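Side-chain contacts in D-alanine--D-alanine ligase (Acinetobacter baumannii ACICU, PDB 5D8D), which joins two D-alanine molecules into D-alanyl-D-alanine at the expense of ATP, supplying a dipeptide for the building of the bacterial cell wall: residues L295-A298 with I299-T303; L32-L35 with L36-G39; T103-I106 with W107-S110. All coordinates share one frame; numbering follows the deposited sequence.

Interaction 1. Residues L295-A298 with I299-T303; sequences LCVA and ILEQT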
loop_
_atom_site.group_PDB
_atom_site.type_symbol
_atom_site.label_atom_id
_atom_site.label_comp_id
_atom_site.label_asym_id
_atom_site.label_seq_id
_atom_site.Cartn_x
_atom_site.Cartn_y
_atom_site.Cartn_z
ATOM N N LEU A 295 -22.451 4.569 17.447
ATOM C CA LEU A 295 -21.312 4.715 16.551
ATOM C C LEU A 295 -20.548 3.378 16.409
ATOM O O LEU A 295 -20.211 2.978 15.287
ATOM C CB LEU A 295 -20.385 5.840 17.053
ATOM C CG LEU A 295 -18.992 5.934 16.479
ATOM C CD1 LEU A 295 -19.102 6.131 14.974
ATOM C CD2 LEU A 295 -18.218 7.062 17.131
ATOM N N CYS A 296 -20.321 2.677 17.525
ATOM C CA CYS A 296 -19.571 1.436 17.494
ATOM C C CYS A 296 -20.341 0.362 16.758
ATOM O O CYS A 296 -19.797 -0.315 15.928
ATOM C CB CYS A 296 -19.175 0.982 18.885
ATOM S SG CYS A 296 -17.925 2.040 19.672
ATOM N N VAL A 297 -21.625 0.224 17.003
ATOM C CA VAL A 297 -22.405 -0.720 16.203
ATOM C C VAL A 297 -22.353 -0.381 14.673
ATOM O O VAL A 297 -22.227 -1.266 13.820
ATOM C CB VAL A 297 -23.842 -0.814 16.743
ATOM C CG1 VAL A 297 -24.779 -1.523 15.763
ATOM C CG2 VAL A 297 -23.825 -1.563 18.075
ATOM N N ALA A 298 -22.412 0.894 14.344
ATOM C CA ALA A 298 -22.441 1.309 12.948
ATOM C C ALA A 298 -21.098 1.040 12.242
ATOM O O ALA A 298 -21.069 0.627 11.073
ATOM C CB ALA A 298 -22.836 2.781 12.845
ATOM N N ILE A 299 -19.989 1.272 12.933
ATOM C CA ILE A 299 -18.694 0.865 12.417
ATOM C C ILE A 299 -18.714 -0.667 12.169
ATOM O O ILE A 299 -18.374 -1.132 11.095
ATOM C CB ILE A 299 -17.546 1.314 13.352
ATOM C CG1 ILE A 299 -17.406 2.841 13.301
ATOM C CG2 ILE A 299 -16.207 0.670 12.983
ATOM C CD1 ILE A 299 -16.638 3.469 14.475
ATOM N N LEU A 300 -19.157 -1.441 13.138
ATOM C CA LEU A 300 -19.134 -2.891 13.004
ATOM C C LEU A 300 -20.071 -3.395 11.881
ATOM O O LEU A 300 -19.869 -4.467 11.328
ATOM C CB LEU A 300 -19.531 -3.538 14.345
ATOM C CG LEU A 300 -19.366 -5.045 14.465
ATOM C CD1 LEU A 300 -17.930 -5.444 14.168
ATOM C CD2 LEU A 300 -19.734 -5.472 15.867
ATOM N N GLU A 301 -21.114 -2.634 11.577
ATOM C CA GLU A 301 -22.084 -3.017 10.541
ATOM C C GLU A 301 -21.467 -3.094 9.156
ATOM O O GLU A 301 -21.927 -3.862 8.349
ATOM C CB GLU A 301 -23.282 -2.077 10.544
ATOM C CG GLU A 301 -24.344 -2.498 11.544
ATOM C CD GLU A 301 -25.438 -1.469 11.697
ATOM O OE1 GLU A 301 -25.267 -0.381 11.113
ATOM O OE2 GLU A 301 -26.449 -1.760 12.393
ATOM N N GLN A 302 -20.385 -2.370 8.912
ATOM C CA GLN A 302 -19.600 -2.539 7.673
ATOM C C GLN A 302 -19.175 -3.968 7.448
ATOM O O GLN A 302 -18.936 -4.319 6.297
ATOM C CB GLN A 302 -18.306 -1.727 7.653
ATOM C CG GLN A 302 -18.435 -0.222 7.890
ATOM C CD GLN A 302 -17.199 0.400 8.600
ATOM O OE1 GLN A 302 -16.063 -0.100 8.482
ATOM N NE2 GLN A 302 -17.420 1.512 9.295
ATOM N N THR A 303 -19.038 -4.776 8.518
ATOM C CA THR A 303 -18.555 -6.149 8.354
ATOM C C THR A 303 -19.596 -7.169 7.886
ATOM O O THR A 303 -19.261 -8.351 7.811
ATOM C CB THR A 303 -17.821 -6.668 9.634
ATOM O OG1 THR A 303 -18.710 -6.905 10.737
ATOM C CG2 THR A 303 -16.797 -5.711 10.066
#
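The last helix of the chain, 292-301, illustrates side-chain pairing one turn apart, with Leu295 and Ile299 as its apolar example. The methyl CD1 of Leu295 meets CD1 of Ile299 at 3.7 Å, the two side chains crossing at a slant. Leu295 starts away from the following turn, yet with CG opposite the backbone N (chi1 165°) its end comes back far enough to touch. Ile299 CG1 leans over the peptide oxygen Leu295 O at 3.4 Å, and the Ile299 amide N donates to that same oxygen over 2.9 Å.

Val297 and Glu301 repeat the spacing, a methyl now lying beside a carboxylate that crosses it. Glu301 CG rests 3.3 Å from Val297 O, and its OE2 lies 3.8 Å from Val297 CG1. Glu301 N is bonded to Val297 O and, weakly, to Ala298 O. Further along, Thr303 OG1 donates to Leu300 O at 2.8 Å in the carbonyl plane, and Thr303 N reaches that oxygen too, which secures the chain after the helix.

Ile299 also packs on Phe62 and Trp251, while Arg60 NE bonds to Thr303 OG1. The chemistry thus divides: Leu295 and Ile299 turn a buried apolar face to the interior, whereas the Val297-Glu301 side is only partly covered, its carboxylate alongside a methyl and paired with Lys6 by a long, weak ion pair.

Interaction 2. Residues L32-L35 with L36-G39; sequences LDAL and LRSG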
loop_
_atom_site.group_PDB
_atom_site.type_symbol
_atom_site.label_atom_id
_atom_site.label_comp_id
_atom_site.label_asym_id
_atom_site.label_seq_id
_atom_site.Cartn_x
_atom_site.Cartn_y
_atom_site.Cartn_z
ATOM N N LEU A 32 -14.814 -1.997 23.413
ATOM C CA LEU A 32 -15.298 -3.235 24.027
ATOM C C LEU A 32 -16.508 -3.006 24.908
ATOM O O LEU A 32 -17.537 -3.659 24.740
ATOM C CB LEU A 32 -14.181 -3.905 24.828
ATOM C CG LEU A 32 -14.457 -5.285 25.394
ATOM C CD1 LEU A 32 -14.706 -6.283 24.279
ATOM C CD2 LEU A 32 -13.278 -5.723 26.221
ATOM N N ASP A 33 -16.395 -2.055 25.833
ATOM C CA ASP A 33 -17.512 -1.711 26.718
ATOM C C ASP A 33 -18.766 -1.301 25.962
ATOM O O ASP A 33 -19.874 -1.578 26.407
ATOM C CB ASP A 33 -17.147 -0.591 27.713
ATOM C CG ASP A 33 -16.210 -1.052 28.834
ATOM O OD1 ASP A 33 -16.288 -2.227 29.274
ATOM O OD2 ASP A 33 -15.405 -0.204 29.303
ATOM N N ALA A 34 -18.595 -0.616 24.853
ATOM C CA ALA A 34 -19.720 -0.135 24.083
ATOM C C ALA A 34 -20.415 -1.281 23.348
ATOM O O ALA A 34 -21.651 -1.364 23.318
ATOM C CB ALA A 34 -19.265 0.954 23.093
ATOM N N LEU A 35 -19.629 -2.156 22.738
ATOM C CA LEU A 35 -20.206 -3.291 22.029
ATOM C C LEU A 35 -20.929 -4.170 23.023
ATOM O O LEU A 35 -22.086 -4.492 22.798
ATOM C CB LEU A 35 -19.141 -4.067 21.239
ATOM C CG LEU A 35 -18.504 -3.269 20.093
ATOM C CD1 LEU A 35 -17.360 -4.050 19.456
ATOM C CD2 LEU A 35 -19.533 -2.801 19.049
ATOM N N LEU A 36 -20.307 -4.462 24.170
ATOM C CA LEU A 36 -20.961 -5.285 25.229
ATOM C C LEU A 36 -22.268 -4.679 25.760
ATOM O O LEU A 36 -23.279 -5.381 25.904
ATOM C CB LEU A 36 -20.007 -5.513 26.385
ATOM C CG LEU A 36 -18.813 -6.422 26.089
ATOM C CD1 LEU A 36 -17.736 -6.313 27.142
ATOM C CD2 LEU A 36 -19.277 -7.874 26.004
ATOM N N ARG A 37 -22.292 -3.376 26.021
ATOM C CA ARG A 37 -23.571 -2.723 26.405
ATOM C C ARG A 37 -24.642 -2.987 25.373
ATOM O O ARG A 37 -25.810 -3.067 25.716
ATOM C CB ARG A 37 -23.436 -1.216 26.472
ATOM C CG ARG A 37 -22.889 -0.662 27.764
ATOM C CD ARG A 37 -22.542 0.792 27.476
ATOM N NE ARG A 37 -21.401 1.161 28.275
ATOM C CZ ARG A 37 -20.406 1.932 27.894
ATOM N NH1 ARG A 37 -20.385 2.489 26.676
ATOM N NH2 ARG A 37 -19.433 2.180 28.784
ATOM N N SER A 38 -24.234 -3.034 24.099
ATOM C CA SER A 38 -25.145 -3.231 22.964
ATOM C C SER A 38 -25.510 -4.701 22.707
ATOM O O SER A 38 -26.152 -5.021 21.706
ATOM C CB SER A 38 -24.559 -2.610 21.701
ATOM O OG SER A 38 -24.097 -1.303 21.931
ATOM N N GLY A 39 -25.084 -5.599 23.585
ATOM C CA GLY A 39 -25.385 -7.027 23.446
ATOM C C GLY A 39 -24.589 -7.780 22.407
ATOM O O GLY A 39 -24.943 -8.933 22.111
#
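Leu32 and Leu36 provide the apolar part of this contact, in the final turns of helix 21-37. Their side chains run side by side and point the same way, with Leu36 CD1 lying 3.9 Å from Leu32 CG.

The charged part belongs to Asp33 and Arg37. Arg37 folds back along the helix, its chain bent at chi3 (-148°), so that the guanidinium lies across the preceding turn with Asp33 O 3.6 Å above one face, offset toward the rim. Its NH2 comes within 3.7 Å of Asp33 CB. The carboxylate is not in contact with it: Asp33 OD2 and Arg37 NH2 are 4.7 Å apart, so any attraction between these opposite charges is probably weak and longer-ranged. A true salt bridge forms instead between Arg37 NH1 and Asp293.

Hydrogen bonds finish the helix. Leu32 O accepts the Leu36 amide in a nearly straight bond (173° at the hydrogen), and Leu36 CG passes 3.3 Å from that oxygen, Leu32 O. Ser38 OG turns back to Ala34 O at 2.8 Å, and Ser38 N binds the same oxygen at 3.2 Å from the opposite face of the carbonyl plane, so two donors of one residue hold it. Gly39, with its positive phi, is the C-prime residue of a Schellman motif: Gly39 N reaches Leu36 O, and Val40 N reaches Leu35 O.

The helix is the crossover of the beta-alpha-beta unit made with strands 9-13 and 41-45. Leu32 packs on Ala42 and Ala44 and Leu35 on Ala42, all in strand 41-45, while Ala34 touches Phe292 and Asp293 of helix 292-301.

Interaction 3. Residues T103-I106 with W107-S110; sequences TKQI and WQGS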
loop_
_atom_site.group_PDB
_atom_site.type_symbol
_atom_site.label_atom_id
_atom_site.label_comp_id
_atom_site.label_asym_id
_atom_site.label_seq_id
_atom_site.Cartn_x
_atom_site.Cartn_y
_atom_site.Cartn_z
ATOM N N THR A 103 0.179 8.930 -0.107
ATOM C CA THR A 103 -1.174 9.493 -0.072
ATOM C C THR A 103 -1.289 10.742 -0.988
ATOM O O THR A 103 -2.235 10.876 -1.753
ATOM C CB THR A 103 -1.575 9.830 1.372
ATOM O OG1 THR A 103 -1.660 8.629 2.148
ATOM C CG2 THR A 103 -2.937 10.483 1.414
ATOM N N LYS A 104 -0.334 11.653 -0.884
ATOM C CA LYS A 104 -0.378 12.892 -1.683
ATOM C C LYS A 104 -0.159 12.641 -3.179
ATOM O O LYS A 104 -0.798 13.278 -4.008
ATOM C CB LYS A 104 0.639 13.908 -1.190
ATOM C CG LYS A 104 0.288 14.562 0.122
ATOM C CD LYS A 104 1.568 15.081 0.775
ATOM C CE LYS A 104 1.446 16.435 1.431
ATOM N NZ LYS A 104 1.353 17.558 0.444
ATOM N N GLN A 105 0.712 11.692 -3.515
ATOM C CA GLN A 105 0.920 11.345 -4.898
ATOM C C GLN A 105 -0.357 10.780 -5.445
ATOM O O GLN A 105 -0.793 11.186 -6.516
ATOM C CB GLN A 105 2.048 10.364 -5.052
ATOM C CG GLN A 105 3.385 10.929 -4.616
ATOM C CD GLN A 105 4.522 9.923 -4.486
ATOM O OE1 GLN A 105 5.679 10.300 -4.644
ATOM N NE2 GLN A 105 4.221 8.662 -4.186
ATOM N N ILE A 106 -1.000 9.876 -4.713
ATOM C CA ILE A 106 -2.342 9.437 -5.126
ATOM C C ILE A 106 -3.312 10.614 -5.315
ATOM O O ILE A 106 -4.116 10.642 -6.282
ATOM C CB ILE A 106 -2.973 8.433 -4.154
ATOM C CG1 ILE A 106 -2.129 7.154 -4.018
ATOM C CG2 ILE A 106 -4.374 8.051 -4.620
ATOM C CD1 ILE A 106 -1.766 6.470 -5.309
ATOM N N TRP A 107 -3.245 11.581 -4.399
ATOM C CA TRP A 107 -4.047 12.798 -4.519
ATOM C C TRP A 107 -3.632 13.737 -5.705
ATOM O O TRP A 107 -4.515 14.186 -6.441
ATOM C CB TRP A 107 -4.102 13.549 -3.178
ATOM C CG TRP A 107 -4.897 12.867 -2.107
ATOM C CD1 TRP A 107 -5.888 11.920 -2.260
ATOM C CD2 TRP A 107 -4.786 13.097 -0.720
ATOM N NE1 TRP A 107 -6.370 11.541 -1.043
ATOM C CE2 TRP A 107 -5.704 12.245 -0.078
ATOM C CE3 TRP A 107 -3.983 13.936 0.057
ATOM C CZ2 TRP A 107 -5.855 12.222 1.299
ATOM C CZ3 TRP A 107 -4.137 13.911 1.433
ATOM C CH2 TRP A 107 -5.067 13.063 2.033
ATOM N N GLN A 108 -2.336 14.015 -5.900
ATOM C CA GLN A 108 -1.839 14.711 -7.118
ATOM C C GLN A 108 -2.323 13.999 -8.358
ATOM O O GLN A 108 -2.809 14.608 -9.292
ATOM C CB GLN A 108 -0.325 14.741 -7.146
ATOM C CG GLN A 108 0.264 15.876 -6.334
ATOM C CD GLN A 108 1.733 15.690 -5.960
ATOM O OE1 GLN A 108 2.347 14.629 -6.193
ATOM N NE2 GLN A 108 2.310 16.738 -5.352
ATOM N N GLY A 109 -2.262 12.677 -8.304
ATOM C CA GLY A 109 -2.632 11.858 -9.401
ATOM C C GLY A 109 -4.097 11.761 -9.678
ATOM O O GLY A 109 -4.462 11.113 -10.649
ATOM N N SER A 110 -4.944 12.345 -8.834
ATOM C CA SER A 110 -6.393 12.277 -9.036
ATOM C C SER A 110 -6.994 13.663 -9.171
ATOM O O SER A 110 -8.214 13.818 -9.048
ATOM C CB SER A 110 -7.064 11.543 -7.874
ATOM O OG SER A 110 -6.270 10.454 -7.431
#
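Trp107 and Thr103, one turn apart on helix 100-108, make a CH-pi contact that can be traced outward along the tryptophan. At its root, Trp107 CB lies 3.4 Å from Lys104 O. The next atom, CG, is 3.3 Å from Thr103 O, the carbonyl oxygen that also accepts Trp107 N, and CD1 faces it too. At the ring fusion the partner changes to a methyl: CD2 still lies nearer that oxygen, while CE2 is 3.6 Å from Thr103 CG2. CE3 lies near both. The methyl is equally near CZ3 and closer still to CZ2 and CH2, 3.4 Å from each, over the face and offset toward the rim of the indole. Its line to the six-membered centroid is only 11° off the ring normal, so it meets that ring almost squarely. Thr103 can place it there because CG2 lies opposite the backbone N; OG1 then falls beside that N (chi1 -65°) and bonds to Asp99 O and Ile96 O. On the five-membered ring, NE1 donates to Ala242 O, a second anchor.

Trp107 is pressed against Leu266 of strand 264-270, about 5 Å from the side chain of Glu268, a predicted magnesium ligand. Lys104 forms a salt bridge with Glu176 of strand 173-177. Gln105 packs on Ile106 of the second subunit, so the helix joins the ATP-grasp sheets to the dimer interface.

How the interactions relate
Followed from the N terminus, the three contacts come in series: interaction 2, then interaction 3, then interaction 1. Each lies at the C-terminal end of one helix and runs into the residues after it, so none closes a long loop and none nests within or crosses another. The fold itself brings the first and last together. Helix 292-301 returns to the N-terminal beta-alpha-beta unit, where Cys296 SG packs 3.8 Å from Ala34 CB and Val297 CG2 lies as far from Ser38 CB. Interaction 3 stands apart, its centre about 29 Å from that of interaction 1 and about 38 Å from that of interaction 2, tying strands 173-177 and 264-270 to the second subunit.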